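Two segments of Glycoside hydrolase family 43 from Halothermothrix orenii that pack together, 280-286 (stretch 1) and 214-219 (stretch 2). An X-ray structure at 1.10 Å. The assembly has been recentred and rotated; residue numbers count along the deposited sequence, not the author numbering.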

ATOM      1  N   SER A 280      -0.679  -0.757  23.260  1.00 18.33           N
ATOM      2  CA  SER A 280      -0.393  -2.171  23.081  1.00 17.18           C
ATOM      3  C   SER A 280      -0.589  -2.553  21.616  1.00 15.86           C
ATOM      4  O   SER A 280      -1.534  -3.258  21.265  1.00 17.03           O
ATOM      5  CB  SER A 280      -1.285  -3.004  23.993  1.00 18.03           C
ATOM      6  OG  SER A 280      -0.763  -4.308  24.132  1.00 19.22           O
ATOM      7  N   PRO A 281       0.312  -2.078  20.754  1.00 14.26           N
ATOM      8  CA  PRO A 281       0.184  -2.160  19.298  1.00 13.47           C
ATOM      9  C   PRO A 281       0.097  -3.586  18.780  1.00 12.69           C
ATOM     10  O   PRO A 281       0.578  -4.549  19.398  1.00 13.99           O
ATOM     11  CB  PRO A 281       1.455  -1.475  18.803  1.00 14.38           C
ATOM     12  CG  PRO A 281       2.379  -1.484  19.949  1.00 15.97           C
ATOM     13  CD  PRO A 281       1.562  -1.417  21.157  1.00 15.50           C
ATOM     14  N   GLY A 282      -0.523  -3.709  17.615  1.00 12.94           N
ATOM     15  CA  GLY A 282      -0.639  -4.978  16.925  1.00 12.09           C
ATOM     16  C   GLY A 282      -1.296  -4.795  15.577  1.00 11.79           C
ATOM     17  O   GLY A 282      -1.147  -3.758  14.940  1.00 12.78           O
ATOM     18  N   GLY A 283      -2.027  -5.810  15.137  1.00 11.06           N
ATOM     19  CA  GLY A 283      -2.694  -5.774  13.849  1.00 10.97           C
ATOM     20  C   GLY A 283      -3.944  -4.915  13.740  1.00 10.90           C
ATOM     21  O   GLY A 283      -4.431  -4.671  12.637  1.00 11.97           O
ATOM     22  N   ASP A 284      -4.465  -4.438  14.863  1.00 10.55           N
ATOM     23  CA  ASP A 284      -5.628  -3.563  14.823  1.00 10.72           C
ATOM     24  C   ASP A 284      -5.153  -2.149  14.524  1.00  9.54           C
ATOM     25  O   ASP A 284      -4.611  -1.471  15.402  1.00  9.86           O
ATOM     26  CB  ASP A 284      -6.377  -3.601  16.152  1.00 12.22           C
ATOM     27  CG  ASP A 284      -7.680  -2.814  16.118  1.00 13.19           C
ATOM     28  OD1 ASP A 284      -7.879  -1.996  15.204  1.00 12.34           O
ATOM     29  OD2 ASP A 284      -8.507  -2.985  17.039  1.00 16.26           O
ATOM     30  N   ARG A 285      -5.313  -1.730  13.271  1.00  8.97           N
ATOM     31  CA  ARG A 285      -4.921  -0.394  12.847  1.00  8.80           C
ATOM     32  C   ARG A 285      -6.135   0.367  12.317  1.00  8.25           C
ATOM     33  O   ARG A 285      -7.221  -0.196  12.129  1.00  8.53           O
ATOM     34  CB  ARG A 285      -3.774  -0.458  11.845  1.00  9.38           C
ATOM     35  CG  ARG A 285      -2.495  -0.950  12.546  1.00 11.13           C
ATOM     36  CD  ARG A 285      -1.643  -1.888  11.783  1.00 13.13           C
ATOM     37  NE  ARG A 285      -2.344  -3.028  11.209  1.00 12.45           N
ATOM     38  CZ  ARG A 285      -1.778  -3.745  10.264  1.00 12.69           C
ATOM     39  NH1 ARG A 285      -0.554  -3.426   9.876  1.00 14.13           N
ATOM     40  NH2 ARG A 285      -2.408  -4.755   9.705  1.00 14.66           N
ATOM     41  N   THR A 286      -5.933   1.660  12.108  1.00  8.68           N
ATOM     42  CA  THR A 286      -6.992   2.584  11.770  1.00  8.93           C
ATOM     43  C   THR A 286      -6.498   3.550  10.688  1.00  7.98           C
ATOM     44  O   THR A 286      -5.300   3.728  10.509  1.00  8.64           O
ATOM     45  CB  THR A 286      -7.497   3.298  13.040  1.00 10.44           C
ATOM     46  OG1 THR A 286      -8.690   4.037  12.766  1.00 10.79           O
ATOM     47  CG2 THR A 286      -6.450   4.219  13.604  1.00 10.76           C
TER
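Stretch 2, residues 214-219: CYASPD

Stretch 2 (C214 to D219) has no regular helix or strand. It begins with a type I beta turn from C214 to S217, whose corner residues Y215 and A216 have phi/psi of -55/-27° and -91/5°, and which is closed by the backbone hydrogen bond from S217 N to C214 O at 2.9 Å. A216 N also donates to C214 SG at 3.5 Å, and beyond the turn D219 N donates to S217 OG at 3.0 Å. The segment thus carries its own internal bonding, and no hydrogen bond links it to stretch 1; the 257 Å² buried between the two, both sides summed, rests on van der Waals packing.

The order of contacts gives the relative direction. Moving forward along stretch 1 from P281 to R285, the partners run backward from P218 and A216 to Y215, so the two segments pass each other in opposite senses. With no helix or strand in stretch 2 to define an axis, no crossing angle is given.

At the start of stretch 1, S280 points its CA-to-CB bond away and makes no contact. P281 points toward stretch 2: P281 CB lies 3.4 Å from the carbonyl oxygen A216 O, and P281 CG is 4.2 Å from P218 CD, an apolar contact between the two proline side chains.

G282 and A216 are the residues whose CA atoms come nearest across the contact, with G282 CA 4.5 Å from A216 CA. The extended conformation here (phi/psi -175/-149°) leaves G282 CA 4.3 Å from A216 CB, while G282 C is 4.0 Å from Y215 CE1. A CB built on G282 would point away and find room, so this packing does not depend on the absence of a side chain.

At G283 (phi/psi -75/-11°) the chain leaves that extended path. G283 N sits 3.9 Å from Y215 CE1, at the edge of the tyrosine ring and near the ring plane. D284 then stays out of reach.

R285, where a strand begins, points back toward stretch 2. Its side chain, with chi1 at -68° (m), brings R285 NH1 to 3.7 Å from Y215 CD1, an atom that lies over one face of the guanidinium; the approach to the tyrosine ring itself is oblique. A weak hydrogen bond from R285 NE to G283 O at 3.0 Å, with an N-H...O angle of 146°, ties the arginine to its own loop. Y215, with chi1 at 80° (p), meets three residues of stretch 1: G282, G283 and R285. T286 continues the strand beyond the contact.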

ATOM      1  N   CYS A 214       8.956  -3.151  12.107  1.00  9.44           N
ATOM      2  CA  CYS A 214       7.899  -4.135  12.282  1.00 10.10           C
ATOM      3  C   CYS A 214       6.534  -3.458  12.373  1.00  9.20           C
ATOM      4  O   CYS A 214       6.367  -2.508  13.135  1.00  9.07           O
ATOM      5  CB  CYS A 214       8.148  -4.939  13.555  1.00 12.25           C
ATOM      6  SG  CYS A 214       6.934  -6.229  13.852  1.00 14.20           S
ATOM      7  N   TYR A 215       5.550  -3.973  11.633  1.00  8.88           N
ATOM      8  CA  TYR A 215       4.198  -3.409  11.658  1.00  9.08           C
ATOM      9  C   TYR A 215       3.606  -3.327  13.069  1.00  8.64           C
ATOM     10  O   TYR A 215       2.760  -2.481  13.321  1.00  8.77           O
ATOM     11  CB  TYR A 215       3.232  -4.215  10.778  1.00  9.99           C
ATOM     12  CG  TYR A 215       2.739  -5.452  11.473  1.00 10.99           C
ATOM     13  CD1 TYR A 215       1.516  -5.466  12.140  1.00 11.16           C
ATOM     14  CD2 TYR A 215       3.521  -6.580  11.532  1.00 11.20           C
ATOM     15  CE1 TYR A 215       1.086  -6.573  12.829  1.00 11.77           C
ATOM     16  CE2 TYR A 215       3.101  -7.705  12.221  1.00 11.53           C
ATOM     17  CZ  TYR A 215       1.885  -7.690  12.868  1.00 12.06           C
ATOM     18  OH  TYR A 215       1.451  -8.788  13.564  1.00 13.37           O
ATOM     19  N   ALA A 216       4.034  -4.208  13.976  1.00  9.08           N
ATOM     20  CA  ALA A 216       3.494  -4.278  15.330  1.00 10.14           C
ATOM     21  C   ALA A 216       4.262  -3.406  16.321  1.00 10.81           C
ATOM     22  O   ALA A 216       3.969  -3.433  17.509  1.00 12.57           O
ATOM     23  CB  ALA A 216       3.471  -5.727  15.796  1.00 10.80           C
ATOM     24  N   SER A 217       5.230  -2.630  15.832  1.00 10.85           N
ATOM     25  CA  SER A 217       6.017  -1.716  16.654  1.00 11.22           C
ATOM     26  C   SER A 217       5.603  -0.268  16.417  1.00 10.39           C
ATOM     27  O   SER A 217       5.255   0.087  15.293  1.00  9.89           O
ATOM     28  CB  SER A 217       7.494  -1.860  16.293  1.00 13.00           C
ATOM     29  OG  SER A 217       8.276  -0.838  16.881  1.00 13.85           O
ATOM     30  N   PRO A 218       5.684   0.588  17.451  1.00 10.93           N
ATOM     31  CA  PRO A 218       5.456   2.020  17.227  1.00 10.69           C
ATOM     32  C   PRO A 218       6.408   2.600  16.180  1.00  9.25           C
ATOM     33  O   PRO A 218       6.088   3.626  15.585  1.00  9.68           O
ATOM     34  CB  PRO A 218       5.701   2.635  18.609  1.00 12.35           C
ATOM     35  CG  PRO A 218       5.485   1.520  19.531  1.00 14.72           C
ATOM     36  CD  PRO A 218       5.966   0.300  18.861  1.00 12.76           C
ATOM     37  N   ASP A 219       7.542   1.941  15.956  1.00  9.57           N
ATOM     38  CA  ASP A 219       8.555   2.431  15.035  1.00  9.50           C
ATOM     39  C   ASP A 219       8.287   2.112  13.565  1.00  8.48           C
ATOM     40  O   ASP A 219       9.078   2.510  12.714  1.00  8.87           O
ATOM     41  CB  ASP A 219       9.933   1.927  15.450  1.00 11.17           C
ATOM     42  CG  ASP A 219      10.371   2.516  16.772  1.00 13.85           C
ATOM     43  OD1 ASP A 219      10.197   3.741  16.964  1.00 14.43           O
ATOM     44  OD2 ASP A 219      10.865   1.741  17.620  1.00 16.85           O
TER